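Local coordinates for ORC1-type DNA replication protein 2 (PDB 1W5T) that binds DNA and ATP and takes part in regulating DNA replication, combining an AAA+ ATPase domain with a C-terminal winged-helix domain, at residues A[392-395]-A[396-400]; A[25-28]-A[29-32]; A[265-268]-A[269-273]; A[193-196]-A[197-201]; A[352-355]-A[356-360]. All coordinates share one frame; numbering follows the deposited sequence.

Contact 1 (A[392-395]-A[396-400])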
# COMPACT_ATOMS: atom_id res chain seq x y z
N ALA A 392 6.80 -20.56 1.81
CA ALA A 392 6.86 -21.24 3.11
C ALA A 392 8.26 -21.51 3.64
O ALA A 392 8.49 -21.38 4.85
CB ALA A 392 6.03 -22.50 3.10
N ASP A 393 9.20 -21.87 2.77
CA ASP A 393 10.58 -22.15 3.22
C ASP A 393 11.42 -20.89 3.50
O ASP A 393 12.27 -20.89 4.41
CB ASP A 393 11.31 -23.14 2.29
CG ASP A 393 11.26 -22.73 0.82
OD1 ASP A 393 11.51 -23.60 -0.04
OD2 ASP A 393 10.98 -21.56 0.44
N ARG A 394 11.18 -19.83 2.73
CA ARG A 394 11.81 -18.53 2.96
C ARG A 394 11.37 -18.01 4.35
O ARG A 394 12.20 -17.54 5.13
CB ARG A 394 11.44 -17.51 1.87
CG ARG A 394 12.39 -17.44 0.65
CD ARG A 394 13.42 -16.27 0.66
NE ARG A 394 13.14 -15.20 1.63
CZ ARG A 394 14.07 -14.53 2.35
NH1 ARG A 394 15.36 -14.81 2.22
NH2 ARG A 394 13.68 -13.57 3.19
N LEU A 395 10.07 -18.15 4.64
CA LEU A 395 9.49 -17.75 5.93
C LEU A 395 10.00 -18.57 7.14
O LEU A 395 10.46 -17.98 8.12
CB LEU A 395 7.95 -17.77 5.86
CG LEU A 395 7.15 -17.38 7.11
CD1 LEU A 395 7.35 -15.93 7.45
CD2 LEU A 395 5.67 -17.66 6.91
N ILE A 396 9.92 -19.90 7.06
CA ILE A 396 10.54 -20.79 8.07
C ILE A 396 11.96 -20.31 8.41
O ILE A 396 12.30 -20.11 9.57
CB ILE A 396 10.56 -22.27 7.61
CG1 ILE A 396 9.18 -22.90 7.72
CG2 ILE A 396 11.54 -23.12 8.43
CD1 ILE A 396 8.96 -24.04 6.77
N GLU A 397 12.78 -20.13 7.39
CA GLU A 397 14.12 -19.59 7.55
C GLU A 397 14.10 -18.31 8.38
O GLU A 397 14.67 -18.28 9.47
CB GLU A 397 14.72 -19.30 6.17
CG GLU A 397 15.59 -20.40 5.59
CD GLU A 397 16.83 -19.84 4.87
OE1 GLU A 397 16.86 -19.89 3.61
OE2 GLU A 397 17.76 -19.35 5.57
N VAL A 398 13.43 -17.26 7.88
CA VAL A 398 13.38 -15.94 8.53
C VAL A 398 12.95 -16.06 9.98
O VAL A 398 13.59 -15.55 10.91
CB VAL A 398 12.43 -14.96 7.78
CG1 VAL A 398 12.36 -13.61 8.46
CG2 VAL A 398 12.85 -14.75 6.34
N VAL A 399 11.87 -16.80 10.17
CA VAL A 399 11.25 -16.97 11.47
C VAL A 399 12.21 -17.61 12.47
O VAL A 399 12.33 -17.12 13.61
CB VAL A 399 9.89 -17.71 11.34
CG1 VAL A 399 9.29 -18.06 12.69
CG2 VAL A 399 8.93 -16.83 10.55
N ASP A 400 12.92 -18.66 12.04
CA ASP A 400 13.86 -19.33 12.96
C ASP A 400 14.90 -18.37 13.54
O ASP A 400 15.11 -18.36 14.76
CB ASP A 400 14.57 -20.52 12.32
CG ASP A 400 13.68 -21.73 12.19
OD1 ASP A 400 12.82 -21.94 13.08
OD2 ASP A 400 13.76 -22.53 11.23
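The first turns of helix 392-408, in the C-terminal winged-helix region, bring L395 over V399 and R394 beside V398. Four successive i to i+4 backbone bonds build these turns, from A392 O to I396 N through to L395 O and V399 N; the last measures 2.8 Å and is nearly straight, at 170° at its hydrogen. On the inner face CD1 of L395 rests on CG2 of V399 at 3.6 Å. CG of L395 stands anti to the backbone N (chi1 -180°), which carries its branched end forward to the next turn. Both side chains also touch L303 of helix 300-304, and L395 reaches I298 and L386 besides. I396 turns to another flank, where its CD1 lies 3.3 Å from A392 O and its side chain meets R315, A318 and L322 of helix 308-322. Leucine, isoleucine and valine suit these sides pressed on neighbouring helices. D393, R394 and E397 are exposed. R394, bent at chi2 and chi3, swings toward the next turn until NH2 comes 3.5 Å from V398 CG2, an oblique approach to the guanidinium, and both residues also touch I298. D393 OD2 accepts a weak bond from R394 N at 2.9 Å. The grip between the turns is therefore apolar on the inner side and backbone-borne throughout; the weak D393-R394 bond stays within the first turn, and R394 meets V398 without a polar bond.

Contact 2 (A[25-28]-A[29-32]). With ANP (phosphoaminophosphonic acid-adenylate ester), chain D.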
# COMPACT_ATOMS: atom_id res chain seq x y z
N ARG A 25 -7.89 1.34 -16.11
CA ARG A 25 -8.84 0.35 -16.64
C ARG A 25 -9.32 -0.67 -15.61
O ARG A 25 -10.21 -1.50 -15.86
CB ARG A 25 -8.21 -0.37 -17.85
CG ARG A 25 -7.94 0.53 -19.03
CD ARG A 25 -7.89 -0.22 -20.33
NE ARG A 25 -7.29 0.60 -21.39
CZ ARG A 25 -6.51 0.12 -22.36
NH1 ARG A 25 -6.23 -1.18 -22.41
NH2 ARG A 25 -6.03 0.94 -23.28
N VAL A 26 -8.68 -0.62 -14.46
CA VAL A 26 -9.04 -1.36 -13.29
C VAL A 26 -8.94 -0.30 -12.21
O VAL A 26 -8.04 0.54 -12.26
CB VAL A 26 -8.02 -2.49 -13.00
CG1 VAL A 26 -8.47 -3.30 -11.77
CG2 VAL A 26 -7.83 -3.42 -14.24
N ARG A 27 -9.86 -0.32 -11.26
CA ARG A 27 -10.00 0.70 -10.20
C ARG A 27 -10.51 2.08 -10.72
O ARG A 27 -10.42 3.13 -10.04
CB ARG A 27 -8.72 0.79 -9.33
CG ARG A 27 -8.19 -0.58 -8.79
CD ARG A 27 -9.22 -1.40 -7.92
NE ARG A 27 -8.67 -2.69 -7.46
CZ ARG A 27 -9.20 -3.89 -7.69
NH1 ARG A 27 -10.34 -4.04 -8.39
NH2 ARG A 27 -8.59 -4.97 -7.23
N ARG A 28 -11.06 2.08 -11.94
CA ARG A 28 -11.53 3.30 -12.54
C ARG A 28 -12.68 3.88 -11.70
O ARG A 28 -12.68 5.08 -11.38
CB ARG A 28 -11.92 3.09 -14.00
CG ARG A 28 -12.41 4.32 -14.67
CD ARG A 28 -13.47 4.06 -15.71
NE ARG A 28 -12.90 3.40 -16.87
CZ ARG A 28 -12.99 2.11 -17.24
NH1 ARG A 28 -12.35 1.76 -18.34
NH2 ARG A 28 -13.68 1.18 -16.57
N GLY A 29 -13.63 3.03 -11.33
CA GLY A 29 -14.75 3.46 -10.51
C GLY A 29 -14.33 4.01 -9.17
O GLY A 29 -14.87 5.04 -8.74
N GLU A 30 -13.38 3.36 -8.50
CA GLU A 30 -12.91 3.87 -7.23
C GLU A 30 -12.25 5.22 -7.38
O GLU A 30 -12.43 6.07 -6.53
CB GLU A 30 -12.02 2.88 -6.45
CG GLU A 30 -11.53 1.66 -7.19
CD GLU A 30 -12.62 0.66 -7.57
OE1 GLU A 30 -13.05 -0.14 -6.71
OE2 GLU A 30 -13.02 0.66 -8.76
N ALA A 31 -11.54 5.43 -8.49
CA ALA A 31 -10.92 6.73 -8.77
C ALA A 31 -11.95 7.81 -9.03
O ALA A 31 -11.76 8.94 -8.62
CB ALA A 31 -9.95 6.64 -9.95
N GLU A 32 -13.04 7.45 -9.71
CA GLU A 32 -14.12 8.41 -9.96
C GLU A 32 -14.86 8.82 -8.70
O GLU A 32 -15.22 9.99 -8.57
CB GLU A 32 -15.15 7.83 -10.88
CG GLU A 32 -14.51 7.17 -12.06
CD GLU A 32 -14.57 8.00 -13.30
OE1 GLU A 32 -14.01 9.13 -13.28
OE2 GLU A 32 -15.15 7.49 -14.30
PG ANP D . 3.40 -0.92 -2.03
O1G ANP D . 4.92 -1.35 -2.22
O2G ANP D . 3.39 0.59 -1.51
O3G ANP D . 2.60 -1.87 -1.04
PB ANP D . 1.29 -0.01 -3.94
O1B ANP D . 1.34 1.52 -3.52
O2B ANP D . 0.06 -0.67 -3.24
N3B ANP D . 2.73 -0.87 -3.61
PA ANP D . 1.51 0.85 -6.67
O1A ANP D . 0.42 2.01 -6.87
O2A ANP D . 2.93 1.52 -6.40
O3A ANP D . 1.07 -0.20 -5.54
O5' ANP D . 1.50 -0.12 -7.96
C5' ANP D . 2.40 -1.17 -8.34
C4' ANP D . 2.56 -1.07 -9.86
O4' ANP D . 1.35 -1.46 -10.52
C3' ANP D . 2.79 0.36 -10.34
O3' ANP D . 3.61 0.31 -11.47
C2' ANP D . 1.41 0.86 -10.76
O2' ANP D . 1.39 1.93 -11.71
C1' ANP D . 0.80 -0.41 -11.31
N9 ANP D . -0.63 -0.44 -11.06
C8 ANP D . -1.23 -0.77 -9.86
N7 ANP D . -2.58 -0.71 -9.93
C5 ANP D . -2.90 -0.38 -11.19
C6 ANP D . -4.10 -0.11 -12.05
N6 ANP D . -5.38 -0.21 -11.58
N1 ANP D . -3.92 0.27 -13.35
C2 ANP D . -2.73 0.40 -13.90
N3 ANP D . -1.56 0.20 -13.23
C4 ANP D . -1.63 -0.19 -11.87
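R27 O receives the amide of A31 at 3.0 Å, with 155° at the hydrogen, and this bond opens helix 28-43 with R27 at its N-cap. R27 itself has a positive phi of 70°, consistent with the chain turning here, V26 O toward the adenine and R27 O toward the helix. Across the first turn the aliphatic part of R27 meets E30: CB of R27 lies 3.6 Å from CG of E30, and CD of R27 touches the same methylene. E30 bends at chi2 (-67°), which folds its carboxylate back over the R27 backbone, with OE2 3.3 Å from R27 CA. The two charged ends do not meet, NH1 of R27 staying 5.0 Å from OE1 of E30; the salt bridge of that NH1 is to E219 of helix 217-231. This loop forms part of the nucleotide pocket of the AAA+ ATPase, and V26 and R27 both touch Y215, an ATP-binding residue. N6 of the adenine gives a hydrogen bond to V26 O at 2.8 Å, a backbone contact that reads the amino group of the base. CG1 of V26 stands over one face of the R27 guanidinium, toward its rim. Cut back to an alanine, E30 would no longer lay its CG and carboxylate on R27, which is likely to open a gap beside R27 CB and CD, though the E219 salt bridge would still hold the guanidinium. A31, small and buried, sets its methyl against L68, F71 and T72 of helix 65-82, whose first residues K65, T66 and T67 bind ATP, while R28 runs alongside E32 on the exposed side.

Contact 3 (A[265-268]-A[269-273])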
# COMPACT_ATOMS: atom_id res chain seq x y z
N ALA A 265 7.83 -8.56 -14.36
CA ALA A 265 7.92 -9.76 -15.19
C ALA A 265 7.84 -9.48 -16.69
O ALA A 265 8.62 -10.03 -17.46
CB ALA A 265 6.85 -10.78 -14.80
N LEU A 266 6.88 -8.67 -17.10
CA LEU A 266 6.68 -8.38 -18.51
C LEU A 266 7.89 -7.56 -19.00
O LEU A 266 8.44 -7.85 -20.07
CB LEU A 266 5.32 -7.67 -18.74
CG LEU A 266 5.06 -7.07 -20.13
CD1 LEU A 266 5.20 -8.16 -21.16
CD2 LEU A 266 3.68 -6.47 -20.29
N LYS A 267 8.30 -6.57 -18.20
CA LYS A 267 9.53 -5.86 -18.48
C LYS A 267 10.69 -6.78 -18.75
O LYS A 267 11.32 -6.66 -19.82
CB LYS A 267 9.94 -4.92 -17.35
CG LYS A 267 10.96 -3.84 -17.83
CD LYS A 267 11.37 -2.90 -16.70
CE LYS A 267 12.66 -3.40 -16.00
NZ LYS A 267 12.70 -3.24 -14.49
N MET A 268 10.96 -7.66 -17.79
CA MET A 268 12.09 -8.59 -17.82
C MET A 268 12.03 -9.46 -19.06
O MET A 268 13.03 -9.62 -19.74
CB MET A 268 12.09 -9.53 -16.61
CG MET A 268 12.52 -8.95 -15.28
SD MET A 268 12.31 -10.22 -13.90
CE MET A 268 13.46 -11.52 -14.43
N ALA A 269 10.84 -10.01 -19.33
CA ALA A 269 10.67 -10.87 -20.48
C ALA A 269 11.08 -10.11 -21.73
O ALA A 269 11.78 -10.64 -22.57
CB ALA A 269 9.25 -11.37 -20.57
N CYS A 270 10.70 -8.84 -21.82
CA CYS A 270 11.08 -8.03 -22.98
C CYS A 270 12.59 -7.79 -23.12
O CYS A 270 13.15 -7.90 -24.23
CB CYS A 270 10.34 -6.71 -22.94
SG CYS A 270 8.65 -6.91 -23.40
N GLU A 271 13.24 -7.47 -22.02
CA GLU A 271 14.69 -7.31 -22.03
C GLU A 271 15.47 -8.60 -22.26
O GLU A 271 16.56 -8.57 -22.86
CB GLU A 271 15.25 -6.43 -20.88
CG GLU A 271 14.78 -6.71 -19.47
CD GLU A 271 14.96 -5.51 -18.52
OE1 GLU A 271 15.04 -4.35 -19.00
OE2 GLU A 271 15.02 -5.71 -17.28
N MET A 272 14.90 -9.72 -21.83
CA MET A 272 15.42 -11.06 -22.12
C MET A 272 15.36 -11.37 -23.61
O MET A 272 16.29 -11.98 -24.15
CB MET A 272 14.66 -12.13 -21.33
CG MET A 272 15.19 -12.37 -19.92
SD MET A 272 14.02 -13.41 -18.96
CE MET A 272 14.78 -13.39 -17.42
N ALA A 273 14.28 -10.95 -24.27
CA ALA A 273 14.16 -11.06 -25.74
C ALA A 273 15.20 -10.19 -26.47
O ALA A 273 15.92 -10.69 -27.33
CB ALA A 273 12.77 -10.72 -26.21
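M268 lies alongside M272, the two thioether chains pointing the same way and meeting methyl to methyl, CE to CE at 3.8 Å. Each has its CG anti to the carbonyl carbon (chi1 -75° in M268, -86° in M272), so both leave the helix along the same flank; M268 then bends at chi3 while M272 runs on extended. Unbranched and flexible, methionine can fit its end to whatever lies beside it, here N293 for M268 and L285 and K288 for M272. On the neighbouring face K267 crosses E271. Its CE lies 3.5 Å from OE2 of E271, but NZ stays at 4.4 Å from that oxygen, beyond a salt bridge. The regular i to i+4 bonds of helix 259-275, in the lid of the AAA+ ATPase, underlie these contacts. E271 N reaches K267 O at 3.0 Å, and M272 N reaches M268 O at 2.8 Å. The buried side carries smaller groups. A265 abuts I245 and Y249, A269 fits against V286 and A289, and their single methyls let helices 239-249 and 283-292 each come close to this one. L266 puts its CD1 4.3 Å from SG of C270, a loose apolar contact, and also meets L242, I245 and F15; its side chain lies about 5 Å from that of R227, an ATP-binding residue. C270 faces F9 and L232. The helix thus divides its chemistry by face: alanine, leucine and cysteine fill the lid's interior, the methionines form an unbranched thioether flank, and K267 and E271 probably attract one another only mildly, through opposite charges set near but not joined.

Contact 4 (A[193-196]-A[197-201])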
# COMPACT_ATOMS: atom_id res chain seq x y z
N SER A 193 -7.36 1.52 12.76
CA SER A 193 -7.55 0.98 14.10
C SER A 193 -6.82 1.84 15.11
O SER A 193 -7.34 2.16 16.17
CB SER A 193 -7.04 -0.47 14.21
OG SER A 193 -7.73 -1.30 13.29
N TYR A 194 -5.60 2.21 14.76
CA TYR A 194 -4.76 3.05 15.60
C TYR A 194 -5.33 4.46 15.83
O TYR A 194 -5.46 4.91 16.97
CB TYR A 194 -3.35 3.12 15.02
CG TYR A 194 -2.41 3.94 15.85
CD1 TYR A 194 -1.51 3.32 16.74
CD2 TYR A 194 -2.41 5.32 15.75
CE1 TYR A 194 -0.63 4.09 17.51
CE2 TYR A 194 -1.55 6.10 16.51
CZ TYR A 194 -0.67 5.49 17.39
OH TYR A 194 0.15 6.29 18.11
N MET A 195 -5.61 5.17 14.74
CA MET A 195 -6.30 6.46 14.79
C MET A 195 -7.58 6.45 15.63
O MET A 195 -7.81 7.40 16.35
CB MET A 195 -6.63 6.98 13.39
CG MET A 195 -5.45 7.40 12.55
SD MET A 195 -5.94 7.89 10.87
CE MET A 195 -6.45 9.53 11.17
N ARG A 196 -8.40 5.38 15.57
CA ARG A 196 -9.64 5.29 16.35
C ARG A 196 -9.35 5.24 17.83
O ARG A 196 -10.01 5.88 18.62
CB ARG A 196 -10.47 4.04 15.99
CG ARG A 196 -11.96 4.26 15.73
CD ARG A 196 -12.84 4.85 16.88
NE ARG A 196 -13.19 3.93 17.97
CZ ARG A 196 -13.99 2.85 17.87
NH1 ARG A 196 -14.25 2.08 18.94
NH2 ARG A 196 -14.55 2.53 16.71
N GLU A 197 -8.36 4.43 18.20
CA GLU A 197 -8.03 4.21 19.59
C GLU A 197 -7.22 5.36 20.19
O GLU A 197 -7.40 5.66 21.37
CB GLU A 197 -7.33 2.86 19.77
CG GLU A 197 -8.23 1.77 20.36
CD GLU A 197 -7.67 1.14 21.64
OE1 GLU A 197 -6.44 1.21 21.88
OE2 GLU A 197 -8.47 0.54 22.41
N LYS A 198 -6.37 6.02 19.39
CA LYS A 198 -5.48 7.05 19.92
C LYS A 198 -5.95 8.47 19.66
O LYS A 198 -5.85 9.31 20.55
CB LYS A 198 -4.04 6.85 19.45
CG LYS A 198 -3.36 8.09 18.83
CD LYS A 198 -1.88 8.29 19.29
CE LYS A 198 -1.26 9.62 18.78
NZ LYS A 198 -0.54 9.56 17.44
N ILE A 199 -6.48 8.74 18.46
CA ILE A 199 -6.93 10.08 18.06
C ILE A 199 -8.30 10.16 17.34
O ILE A 199 -8.38 10.70 16.24
CB ILE A 199 -5.86 10.75 17.20
CG1 ILE A 199 -5.28 9.74 16.19
CG2 ILE A 199 -4.80 11.38 18.08
CD1 ILE A 199 -4.51 10.35 15.02
N PRO A 200 -9.37 9.67 17.95
CA PRO A 200 -10.67 9.56 17.27
C PRO A 200 -11.24 10.89 16.77
O PRO A 200 -12.14 10.85 15.93
CB PRO A 200 -11.58 8.98 18.35
CG PRO A 200 -10.95 9.43 19.60
CD PRO A 200 -9.47 9.23 19.36
N GLN A 201 -10.72 12.03 17.25
CA GLN A 201 -11.13 13.34 16.75
C GLN A 201 -10.48 13.70 15.42
O GLN A 201 -10.98 14.56 14.69
CB GLN A 201 -10.86 14.44 17.78
CG GLN A 201 -11.41 14.17 19.21
CD GLN A 201 -11.69 15.47 20.00
OE1 GLN A 201 -12.81 15.64 20.51
NE2 GLN A 201 -10.71 16.38 20.07
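The chief side-chain overlap is that of K198 with Y194. The lysine lays its aliphatic chain across the tyrosine, CB over one face of the ring and CG 3.6 Å from CE2, before its amine reaches the ring edge in plane. There NZ gives a weak hydrogen bond to Y194 OH at 3.4 Å. The ring is brought forward to meet it by a CG that stands anti to the backbone N (chi1 -178°). Lysine suits this partly exposed place, having methylenes for the ring and a charge for the rim. With an alanine in its place, CB would remain over the ring but the tyrosine would probably lose the methylenes at CE2 and CZ and the weak bond to its hydroxyl.

A second apolar pair lies on the buried side, where CG of M195 meets CD1 of I199 at 4.0 Å and both touch L151.

Backbone bonds complete the turn: K198 N to Y194 O is 2.8 Å, and I199 N to M195 O is also 2.8 Å but bent, at 139°. P200 CD packs 3.5 Å from R196 O. Proline, lacking an N-H, suits the first turn of a helix: I199 ends helix 190-198 and is the N-cap of helix 200-203, a helix break lying between strands 180-186 and 206-212 of the parallel AAA+ sheet.

Contact 5 (A[352-355]-A[356-360])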
# COMPACT_ATOMS: atom_id res chain seq x y z
N TYR A 352 -3.74 -22.21 27.08
CA TYR A 352 -4.74 -22.09 26.04
C TYR A 352 -5.19 -20.66 25.71
O TYR A 352 -5.24 -20.28 24.54
CB TYR A 352 -5.95 -22.94 26.40
CG TYR A 352 -5.74 -24.40 26.11
CD1 TYR A 352 -5.47 -25.29 27.13
CD2 TYR A 352 -5.83 -24.89 24.81
CE1 TYR A 352 -5.29 -26.64 26.87
CE2 TYR A 352 -5.65 -26.23 24.53
CZ TYR A 352 -5.38 -27.10 25.56
OH TYR A 352 -5.21 -28.44 25.28
N THR A 353 -5.51 -19.89 26.74
CA THR A 353 -6.00 -18.52 26.65
C THR A 353 -5.02 -17.64 25.86
O THR A 353 -5.40 -17.03 24.86
CB THR A 353 -6.22 -17.99 28.12
OG1 THR A 353 -7.61 -17.78 28.35
CG2 THR A 353 -5.53 -16.64 28.38
N GLN A 354 -3.76 -17.63 26.28
CA GLN A 354 -2.75 -16.86 25.59
C GLN A 354 -2.55 -17.38 24.17
O GLN A 354 -2.42 -16.61 23.24
CB GLN A 354 -1.44 -16.81 26.40
CG GLN A 354 -0.41 -15.83 25.85
CD GLN A 354 -0.80 -14.36 26.04
OE1 GLN A 354 -0.48 -13.77 27.07
NE2 GLN A 354 -1.47 -13.77 25.05
N TYR A 355 -2.61 -18.69 24.02
CA TYR A 355 -2.45 -19.38 22.73
C TYR A 355 -3.39 -18.91 21.65
O TYR A 355 -2.97 -18.73 20.50
CB TYR A 355 -2.63 -20.89 22.95
CG TYR A 355 -2.63 -21.74 21.70
CD1 TYR A 355 -1.47 -21.94 20.97
CD2 TYR A 355 -3.80 -22.37 21.26
CE1 TYR A 355 -1.44 -22.74 19.84
CE2 TYR A 355 -3.77 -23.19 20.13
CZ TYR A 355 -2.58 -23.35 19.43
OH TYR A 355 -2.52 -24.13 18.29
N HIS A 356 -4.66 -18.77 22.03
CA HIS A 356 -5.77 -18.37 21.16
C HIS A 356 -5.67 -16.93 20.74
O HIS A 356 -6.09 -16.59 19.65
CB HIS A 356 -7.12 -18.62 21.87
CG HIS A 356 -7.43 -20.07 22.07
ND1 HIS A 356 -8.42 -20.52 22.93
CD2 HIS A 356 -6.89 -21.19 21.52
CE1 HIS A 356 -8.46 -21.84 22.91
NE2 HIS A 356 -7.55 -22.27 22.05
N ILE A 357 -5.17 -16.07 21.62
CA ILE A 357 -4.88 -14.68 21.32
C ILE A 357 -3.81 -14.62 20.19
O ILE A 357 -3.98 -13.94 19.19
CB ILE A 357 -4.47 -13.93 22.62
CG1 ILE A 357 -5.72 -13.42 23.36
CG2 ILE A 357 -3.55 -12.76 22.35
CD1 ILE A 357 -5.65 -13.55 24.92
N TYR A 358 -2.72 -15.38 20.38
CA TYR A 358 -1.66 -15.54 19.38
C TYR A 358 -2.15 -15.99 18.00
O TYR A 358 -1.71 -15.41 16.99
CB TYR A 358 -0.62 -16.51 19.89
CG TYR A 358 0.26 -15.95 20.97
CD1 TYR A 358 0.81 -16.78 21.96
CD2 TYR A 358 0.54 -14.59 21.01
CE1 TYR A 358 1.65 -16.26 22.95
CE2 TYR A 358 1.35 -14.05 21.99
CZ TYR A 358 1.91 -14.89 22.96
OH TYR A 358 2.71 -14.32 23.91
N LEU A 359 -3.04 -16.99 17.95
CA LEU A 359 -3.58 -17.50 16.69
C LEU A 359 -4.43 -16.46 15.99
O LEU A 359 -4.32 -16.26 14.77
CB LEU A 359 -4.42 -18.76 16.90
CG LEU A 359 -3.70 -20.09 16.69
CD1 LEU A 359 -4.50 -21.20 17.28
CD2 LEU A 359 -3.40 -20.34 15.23
N LYS A 360 -5.29 -15.82 16.78
CA LYS A 360 -6.09 -14.69 16.31
C LYS A 360 -5.24 -13.60 15.67
O LYS A 360 -5.49 -13.21 14.54
CB LYS A 360 -6.92 -14.08 17.44
CG LYS A 360 -8.26 -13.60 16.91
CD LYS A 360 -9.17 -14.78 16.45
CE LYS A 360 -10.68 -14.38 16.54
NZ LYS A 360 -10.81 -12.92 16.93
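Aromatic contacts come first. CD2 of Y355 approaches CD2 of H356 at 3.3 Å, the two rings meeting rim to rim with planes 53° apart. NE2 of H356 also lies at the edge of the Y352 ring, 4.2 Å from its CD2. The carbonyl oxygen of Y352 stands over one face of the H356 ring, toward its rim. Both tyrosines also make cation-pi contacts with R334, which places the cluster against helix 330-345.

Apolar and amide packing follows along the other flanks. CD1 of L359 lies 3.6 Å from CE2 of Y355, and both side chains touch L333. Q354 folds over Y358: its CG is 3.6 Å from CE1, and its amide, with NE2 above one face of the ring, is inclined 27° to it. The bend at chi2 (71°) turns the glutamine end forward along the helix, where NE2 also meets CG2 of I357 at 3.6 Å. Glutamine suits this partly exposed position because its methylenes cover the ring while its amide stays near the surface. Y358, buried, continues inward to H309, E310 and I313.

The backbone bonds are of the usual helical kind, Y358 N to Q354 O at 3.1 Å being the straightest, while I357 N to T353 O is weak. Y355, Y358 and L359 are buried, while Y352, T353, H356, I357 and K360 are exposed. Helix 352-364 is the third of the winged-helix core, after 308-322 and 330-345 and before the wing strands 368-372 and 382-386; this is the position of the recognition helix in winged-helix proteins, so it is probably the DNA-facing one.

In the fold
From the N terminus the five contacts follow in series, none nesting in or crossing another, and each closes only a turn or cap. Contact 2 comes first, joining the adenine to the start of helix 28-43 in the AAA+ domain. Contact 4 lies about 29 Å from it between centres, beside helices 148-151 and 158-165 of the same domain. Contact 3 belongs to the lid, on the far side of the chain's centre from contact 4. Contacts 5 and 1 close the series in the winged-helix region, about 21 Å apart between centres, both packing on helix 308-322. No two contacts touch; intervening helices and strands join them.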